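Local coordinates for protein glia-derived nexin (Homo sapiens, PDB 4DY0) that inhibits serine proteases such as thrombin, trypsin and urokinase, binds heparin, and promotes neurite extension through its inhibition of thrombin, at residues I76-I80 with H364-A369; V198-A202 with Q271-K276; V206-G210 with F222-P226. All coordinates share one frame; numbering follows the deposited sequence.

Contact 1. Residues I76-I80 with H364-A369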
loop_
_atom_site.group_PDB
_atom_site.type_symbol
_atom_site.label_atom_id
_atom_site.label_comp_id
_atom_site.label_asym_id
_atom_site.label_seq_id
_atom_site.Cartn_x
_atom_site.Cartn_y
_atom_site.Cartn_z
ATOM N N ILE A 76 -6.844 12.940 8.275
ATOM C CA ILE A 76 -5.719 12.033 8.094
ATOM C C ILE A 76 -5.325 11.942 6.623
ATOM O O ILE A 76 -4.144 12.045 6.276
ATOM C CB ILE A 76 -6.037 10.625 8.644
ATOM C CG1 ILE A 76 -6.220 10.681 10.160
ATOM C CG2 ILE A 76 -4.941 9.641 8.268
ATOM C CD1 ILE A 76 -6.668 9.379 10.767
ATOM N N ASN A 77 -6.319 11.764 5.762
ATOM C CA ASN A 77 -6.085 11.638 4.327
ATOM C C ASN A 77 -5.409 12.856 3.694
ATOM O O ASN A 77 -4.482 12.714 2.896
ATOM C CB ASN A 77 -7.390 11.318 3.599
ATOM C CG ASN A 77 -7.805 9.868 3.761
ATOM O OD1 ASN A 77 -6.958 8.983 3.898
ATOM N ND2 ASN A 77 -9.110 9.617 3.740
ATOM N N LYS A 78 -5.876 14.050 4.045
ATOM C CA LYS A 78 -5.287 15.273 3.508
ATOM C C LYS A 78 -3.891 15.495 4.077
ATOM O O LYS A 78 -3.017 16.034 3.403
ATOM C CB LYS A 78 -6.184 16.489 3.778
ATOM C CG LYS A 78 -7.456 16.523 2.931
ATOM C CD LYS A 78 -8.123 17.899 2.957
ATOM N N ALA A 79 -3.686 15.065 5.318
ATOM C CA ALA A 79 -2.394 15.216 5.979
ATOM C C ALA A 79 -1.321 14.321 5.343
ATOM O O ALA A 79 -0.135 14.654 5.353
ATOM C CB ALA A 79 -2.530 14.925 7.477
ATOM N N ILE A 80 -1.742 13.191 4.785
ATOM C CA ILE A 80 -0.812 12.284 4.114
ATOM C C ILE A 80 -0.351 12.838 2.772
ATOM O O ILE A 80 0.818 12.716 2.409
ATOM C CB ILE A 80 -1.445 10.913 3.869
ATOM C CG1 ILE A 80 -1.702 10.202 5.195
ATOM C CG2 ILE A 80 -0.550 10.067 2.982
ATOM C CD1 ILE A 80 -2.510 8.941 5.047
ATOM N N HIS A 364 3.932 7.180 7.265
ATOM C CA HIS A 364 3.706 8.583 7.573
ATOM C C HIS A 364 3.639 8.685 9.090
ATOM O O HIS A 364 2.635 8.329 9.705
ATOM C CB HIS A 364 2.408 9.074 6.930
ATOM C CG HIS A 364 2.176 10.547 7.077
ATOM N ND1 HIS A 364 1.276 11.072 7.980
ATOM C CD2 HIS A 364 2.720 11.605 6.430
ATOM C CE1 HIS A 364 1.278 12.390 7.886
ATOM N NE2 HIS A 364 2.147 12.739 6.954
ATOM N N ASN A 365 4.723 9.159 9.689
ATOM C CA ASN A 365 4.907 9.071 11.137
ATOM C C ASN A 365 3.948 9.903 11.997
ATOM O O ASN A 365 3.537 9.460 13.071
ATOM C CB ASN A 365 6.375 9.338 11.489
ATOM C CG ASN A 365 7.318 8.352 10.806
ATOM O OD1 ASN A 365 7.191 7.140 10.981
ATOM N ND2 ASN A 365 8.256 8.865 10.015
ATOM N N PRO A 366 3.579 11.107 11.531
ATOM C CA PRO A 366 2.644 11.912 12.316
ATOM C C PRO A 366 1.314 11.195 12.551
ATOM O O PRO A 366 0.786 11.223 13.663
ATOM C CB PRO A 366 2.439 13.161 11.452
ATOM C CG PRO A 366 3.686 13.255 10.632
ATOM C CD PRO A 366 4.072 11.828 10.345
ATOM N N THR A 367 0.782 10.550 11.516
ATOM C CA THR A 367 -0.503 9.868 11.630
ATOM C C THR A 367 -0.340 8.390 11.958
ATOM O O THR A 367 -1.270 7.747 12.442
ATOM C CB THR A 367 -1.315 9.978 10.332
ATOM O OG1 THR A 367 -0.584 9.363 9.264
ATOM C CG2 THR A 367 -1.581 11.424 9.992
ATOM N N GLY A 368 0.843 7.853 11.684
ATOM C CA GLY A 368 1.082 6.426 11.843
ATOM C C GLY A 368 0.607 5.617 10.645
ATOM O O GLY A 368 0.691 4.395 10.647
ATOM N N ALA A 369 0.112 6.294 9.613
ATOM C CA ALA A 369 -0.419 5.599 8.442
ATOM C C ALA A 369 0.670 4.827 7.717
ATOM O O ALA A 369 1.758 5.349 7.483
ATOM C CB ALA A 369 -1.092 6.576 7.494
#
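Ile80 lays its CA over one face of the His364 imidazole, in a CH-pi contact 4.2 Å from the ring centroid and only 12° off the ring normal, though displaced toward the rim. Beyond it, Ile80 CD1 meets Ala369 CB at 3.7 Å. One helical turn earlier, the CG2 methyl of Ile76 slants across that of Thr367, CG2 to CG2 4.2 Å, while Ala79 CB stands a little further from the same threonine methyl. The imidazole reaches the helix because its CG lies anti to the backbone N (chi1 -174°), and it is clamped: Pro366 CD sits 3.7 Å above the plane, over the centre of the face opposite Ile80. The helix rests on the tight connection of a beta hairpin, the loop between antiparallel strands 358-364 and 369-376. Helix 70-81 is helix D of the serpin fold, the helix associated with heparin binding; a bound sulfated glucosamine lies about 8 Å from the side chain of Ala79. Both ring nitrogens are held, which fixes the rotation of the imidazole. His364 ND1 shares a hydrogen bond of 2.8 Å with Thr367 OG1, and that oxygen also accepts from Ala369 N at 3.2 Å, making an ST turn. His364 NE2 bonds the side-chain oxygen of Asn85, whose amide nitrogen bonds Ala79 O, so one asparagine ties the ring to the helix. Further out, His37 of helix 36-47 touches Ile76, Ile80 and Ala369, and its NE2 hydrogen-bonds Asn77 OD1.

Contact 2. Residues V198-A202 with Q271-K276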
loop_
_atom_site.group_PDB
_atom_site.type_symbol
_atom_site.label_atom_id
_atom_site.label_comp_id
_atom_site.label_asym_id
_atom_site.label_seq_id
_atom_site.Cartn_x
_atom_site.Cartn_y
_atom_site.Cartn_z
ATOM N N VAL A 198 22.501 -6.571 -9.462
ATOM C CA VAL A 198 21.629 -5.468 -9.192
ATOM C C VAL A 198 22.379 -4.226 -8.844
ATOM O O VAL A 198 23.305 -4.290 -8.130
ATOM C CB VAL A 198 20.698 -5.822 -8.003
ATOM C CG1 VAL A 198 19.718 -4.791 -7.742
ATOM C CG2 VAL A 198 20.059 -7.107 -8.231
ATOM N N PRO A 199 21.950 -3.086 -9.359
ATOM C CA PRO A 199 22.521 -1.807 -8.948
ATOM C C PRO A 199 22.146 -1.548 -7.497
ATOM O O PRO A 199 20.971 -1.657 -7.134
ATOM C CB PRO A 199 21.811 -0.788 -9.849
ATOM C CG PRO A 199 21.076 -1.582 -10.887
ATOM C CD PRO A 199 20.835 -2.927 -10.307
ATOM N N MET A 200 23.125 -1.221 -6.664
ATOM C CA MET A 200 22.822 -0.941 -5.269
ATOM C C MET A 200 23.400 0.375 -4.765
ATOM O O MET A 200 24.564 0.692 -5.008
ATOM C CB MET A 200 23.264 -2.097 -4.377
ATOM C CG MET A 200 22.486 -3.372 -4.625
ATOM S SD MET A 200 22.714 -4.559 -3.303
ATOM C CE MET A 200 21.935 -6.012 -4.010
ATOM N N LEU A 201 22.563 1.132 -4.065
ATOM C CA LEU A 201 22.983 2.350 -3.396
ATOM C C LEU A 201 23.821 1.983 -2.182
ATOM O O LEU A 201 23.573 0.960 -1.537
ATOM C CB LEU A 201 21.759 3.138 -2.932
ATOM C CG LEU A 201 20.589 3.247 -3.915
ATOM C CD1 LEU A 201 19.332 3.731 -3.205
ATOM C CD2 LEU A 201 20.934 4.152 -5.085
ATOM N N ALA A 202 24.807 2.818 -1.869
ATOM C CA ALA A 202 25.636 2.611 -0.684
ATOM C C ALA A 202 26.034 3.932 -0.052
ATOM O O ALA A 202 26.408 4.873 -0.746
ATOM C CB ALA A 202 26.876 1.811 -1.032
ATOM N N GLN A 271 27.068 1.105 7.457
ATOM C CA GLN A 271 27.218 0.999 6.009
ATOM C C GLN A 271 25.954 0.390 5.412
ATOM O O GLN A 271 25.706 -0.808 5.556
ATOM C CB GLN A 271 28.431 0.142 5.644
ATOM C CG GLN A 271 29.657 0.936 5.210
ATOM C CD GLN A 271 29.512 1.529 3.818
ATOM O OE1 GLN A 271 30.374 2.277 3.360
ATOM N NE2 GLN A 271 28.421 1.194 3.138
ATOM N N VAL A 272 25.151 1.220 4.755
ATOM C CA VAL A 272 23.904 0.764 4.154
ATOM C C VAL A 272 24.106 0.418 2.688
ATOM O O VAL A 272 24.713 1.179 1.940
ATOM C CB VAL A 272 22.794 1.827 4.256
ATOM C CG1 VAL A 272 21.503 1.302 3.645
ATOM C CG2 VAL A 272 22.577 2.230 5.710
ATOM N N ILE A 273 23.606 -0.742 2.286
ATOM C CA ILE A 273 23.678 -1.160 0.894
ATOM C C ILE A 273 22.308 -1.679 0.465
ATOM O O ILE A 273 21.784 -2.639 1.033
ATOM C CB ILE A 273 24.800 -2.183 0.679
ATOM C CG1 ILE A 273 26.152 -1.511 0.942
ATOM C CG2 ILE A 273 24.756 -2.764 -0.732
ATOM C CD1 ILE A 273 27.327 -2.245 0.360
ATOM N N LEU A 274 21.735 -1.014 -0.532
ATOM C CA LEU A 274 20.309 -1.102 -0.826
ATOM C C LEU A 274 20.105 -1.125 -2.338
ATOM O O LEU A 274 20.691 -0.312 -3.051
ATOM C CB LEU A 274 19.624 0.139 -0.251
ATOM C CG LEU A 274 18.137 0.167 0.088
ATOM C CD1 LEU A 274 17.657 1.602 0.064
ATOM C CD2 LEU A 274 17.331 -0.667 -0.880
ATOM N N PRO A 275 19.284 -2.057 -2.843
ATOM C CA PRO A 275 19.029 -2.047 -4.275
ATOM C C PRO A 275 18.451 -0.717 -4.736
ATOM O O PRO A 275 17.547 -0.167 -4.097
ATOM C CB PRO A 275 17.986 -3.149 -4.449
ATOM C CG PRO A 275 18.274 -4.092 -3.344
ATOM C CD PRO A 275 18.664 -3.218 -2.185
ATOM N N LYS A 276 18.994 -0.191 -5.824
ATOM C CA LYS A 276 18.380 0.931 -6.508
ATOM C C LYS A 276 17.398 0.329 -7.507
ATOM O O LYS A 276 17.801 -0.380 -8.425
ATOM C CB LYS A 276 19.447 1.762 -7.222
ATOM C CG LYS A 276 18.951 2.470 -8.475
ATOM C CD LYS A 276 19.783 3.705 -8.791
ATOM C CE LYS A 276 19.362 4.302 -10.120
ATOM N NZ LYS A 276 19.124 5.762 -10.002
#
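Met200 runs alongside Pro275, its side chain pointing the same way as the proline ring. Met200 CB starts 3.4 Å from Leu274 O. Met200 CG, set anti to the carbonyl carbon (chi1 -66°), passes Pro275 CA at 3.7 Å. From there the chain runs extended: Met200 SD meets Ile273 CG2 at 3.7 Å, the two side chains crossing at about a right angle, and Met200 CE ends alongside the proline ring, 4.2 Å from Pro275 CG. Beneath this packing is an antiparallel ladder, residues 198-202 and 271-275 running at 147° between their N-to-C directions. Leu201 and Leu274 form a hydrogen-bonded pair, each backbone N giving to the other's O, with Leu274 N to Leu201 O at 2.9 Å. Lys276 N gives to Pro199 O at 2.8 Å, and no return bond is possible from Pro199, whose nitrogen carries no hydrogen. On the face shared by Leu201 and Leu274, Leu201 CD2 presses on Lys276 CB at 3.5 Å, while the lysine's ammonium leads off to a salt bridge with Glu330. These portions of the two long strands belong to serpin sheet C; strand 351-353, downstream of the predicted reactive bond, pairs with 266-284 on its other side and touches Ile273. Backbone bonds therefore set the register, apolar side chains cover the strands, and the charge of Lys276 is carried to a partner elsewhere.

Contact 3. Residues V206-G210 with F222-P226; sequences VFRCG and FIELP
The ring of Phe222 lies flat against the backbone of Gly210, whose carbonyl carbon sits 3.6 Å above the ring plane, over its centre. Gly210 CA completes a CH-pi contact 4.1 Å from the ring centroid. Phe222 CG stands between its own backbone N and carbonyl carbon (chi1 47°), which folds the ring over the partner strand; a beta carbon on Gly210 would lie 3.0 Å from Phe222 CE1, a clash. A leucine in place of Phe222 would probably leave the Gly210 peptide without its flat cover and Trp261 without its stacking partner. On the same side of the sheet Arg208 and Glu224 run side by side. Glu224 OE1 accepts a hydrogen bond from Arg208 NE at 2.9 Å, in a salt bridge at the guanidinium edge, although the two planes are 48° apart, and the other carboxylate oxygen bonds Ser233. Cys209 and Ile223 turn to the opposite side, and Phe207 points toward the partner strand: Ile223 CD1 comes within 3.7 Å of Phe207 CB, the two side chains slanting past each other, while Pro226 CD meets the edge of the Phe207 ring. Glu224 N bonds Arg208 O directly at 2.9 Å, but the return link from Arg208 N to Glu224 O is made through a water near that ring edge. At the other end Gly210 and Phe222 exchange two backbone bonds. This beta hairpin is part of serpin sheet B: strand 195-213 also bonds strand 266-284 through Phe207 and Cys209, strand 219-226 bonds strand 232-239 through Ile223 and Leu225, and helix 255-262 brings Trp261 to Phe222.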
loop_
_atom_site.group_PDB
_atom_site.type_symbol
_atom_site.label_atom_id
_atom_site.label_comp_id
_atom_site.label_asym_id
_atom_site.label_seq_id
_atom_site.Cartn_x
_atom_site.Cartn_y
_atom_site.Cartn_z
ATOM N N VAL A 206 24.640 7.727 9.751
ATOM C CA VAL A 206 23.911 7.365 10.961
ATOM C C VAL A 206 22.443 7.095 10.644
ATOM O O VAL A 206 21.757 7.934 10.066
ATOM C CB VAL A 206 24.017 8.463 12.052
ATOM C CG1 VAL A 206 23.301 8.028 13.326
ATOM C CG2 VAL A 206 25.477 8.789 12.351
ATOM N N PHE A 207 21.973 5.910 11.015
ATOM C CA PHE A 207 20.579 5.536 10.819
ATOM C C PHE A 207 20.080 4.795 12.047
ATOM O O PHE A 207 20.841 4.081 12.705
ATOM C CB PHE A 207 20.425 4.621 9.600
ATOM C CG PHE A 207 20.646 5.309 8.283
ATOM C CD1 PHE A 207 19.684 6.154 7.758
ATOM C CD2 PHE A 207 21.812 5.096 7.566
ATOM C CE1 PHE A 207 19.883 6.787 6.543
ATOM C CE2 PHE A 207 22.018 5.721 6.351
ATOM C CZ PHE A 207 21.050 6.567 5.836
ATOM N N ARG A 208 18.800 4.966 12.355
ATOM C CA ARG A 208 18.175 4.183 13.405
ATOM C C ARG A 208 18.001 2.748 12.921
ATOM O O ARG A 208 17.476 2.506 11.834
ATOM C CB ARG A 208 16.830 4.796 13.801
ATOM C CG ARG A 208 16.965 6.012 14.713
ATOM C CD ARG A 208 15.746 6.925 14.643
ATOM N NE ARG A 208 14.501 6.209 14.904
ATOM C CZ ARG A 208 14.008 5.983 16.117
ATOM N NH1 ARG A 208 12.867 5.321 16.256
ATOM N NH2 ARG A 208 14.657 6.416 17.191
ATOM N N CYS A 209 18.471 1.793 13.710
ATOM C CA CYS A 209 18.288 0.396 13.352
ATOM C C CYS A 209 18.385 -0.517 14.551
ATOM O O CYS A 209 18.727 -0.089 15.649
ATOM C CB CYS A 209 19.286 -0.031 12.274
ATOM S SG CYS A 209 20.992 0.370 12.641
ATOM N N GLY A 210 17.992 -1.748 14.301
ATOM C CA GLY A 210 17.844 -2.831 15.237
ATOM C C GLY A 210 17.650 -4.262 14.781
ATOM O O GLY A 210 17.682 -4.558 13.660
ATOM N N PHE A 222 16.362 -4.673 11.122
ATOM C CA PHE A 222 15.545 -3.631 10.512
ATOM C C PHE A 222 16.177 -2.252 10.629
ATOM O O PHE A 222 16.924 -1.970 11.564
ATOM C CB PHE A 222 14.127 -3.627 11.096
ATOM C CG PHE A 222 14.088 -3.708 12.593
ATOM C CD1 PHE A 222 14.065 -2.553 13.360
ATOM C CD2 PHE A 222 14.076 -4.936 13.232
ATOM C CE1 PHE A 222 14.034 -2.621 14.735
ATOM C CE2 PHE A 222 14.041 -5.014 14.610
ATOM C CZ PHE A 222 14.022 -3.856 15.365
ATOM N N ILE A 223 15.865 -1.391 9.671
ATOM C CA ILE A 223 16.453 -0.069 9.629
ATOM C C ILE A 223 15.436 0.977 9.185
ATOM O O ILE A 223 14.519 0.682 8.416
ATOM C CB ILE A 223 17.679 -0.043 8.695
ATOM C CG1 ILE A 223 18.364 1.326 8.743
ATOM C CG2 ILE A 223 17.277 -0.410 7.277
ATOM C CD1 ILE A 223 19.781 1.307 8.199
ATOM N N GLU A 224 15.599 2.200 9.685
ATOM C CA GLU A 224 14.770 3.321 9.260
ATOM C C GLU A 224 15.567 4.321 8.419
ATOM O O GLU A 224 16.622 4.800 8.831
ATOM C CB GLU A 224 14.158 4.026 10.467
ATOM C CG GLU A 224 13.178 5.127 10.090
ATOM C CD GLU A 224 12.676 5.902 11.294
ATOM O OE1 GLU A 224 13.498 6.225 12.182
ATOM O OE2 GLU A 224 11.462 6.192 11.349
ATOM N N LEU A 225 15.058 4.621 7.232
ATOM C CA LEU A 225 15.674 5.608 6.362
ATOM C C LEU A 225 14.695 6.751 6.169
ATOM O O LEU A 225 13.731 6.622 5.419
ATOM C CB LEU A 225 16.009 4.991 5.008
ATOM C CG LEU A 225 17.005 3.838 4.947
ATOM C CD1 LEU A 225 16.600 2.726 5.886
ATOM C CD2 LEU A 225 17.062 3.329 3.525
ATOM N N PRO A 226 14.927 7.873 6.859
ATOM C CA PRO A 226 13.998 9.000 6.779
ATOM C C PRO A 226 14.107 9.784 5.469
ATOM O O PRO A 226 15.189 9.871 4.880
ATOM C CB PRO A 226 14.418 9.881 7.958
ATOM C CG PRO A 226 15.854 9.548 8.185
ATOM C CD PRO A 226 16.013 8.103 7.830
HETATM O O HOH W 1 17.216 6.445 10.721
#

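Along the chain the order is concentric: contact 1 opens first and closes last, contact 2 spans contact 3, and contact 3 is the local hairpin. Contacts 2 and 3 share strand 195-213, have centres about 14 Å apart, and touch where Val272 CG2 packs on Phe207 CD2 at 3.5 Å. Contact 1 lies about 20 Å from contact 3 and 28 Å from contact 2, centre to centre. Strand pairing nevertheless connects it, running from 219-226 through 232-239 to 358-364, which leads into the turn against the heparin-side helix 70-81. The same serpin fold holds both the helix beside bound heparin and, in contact 2, the strand that pairs with 351-353, which follows the predicted reactive bond.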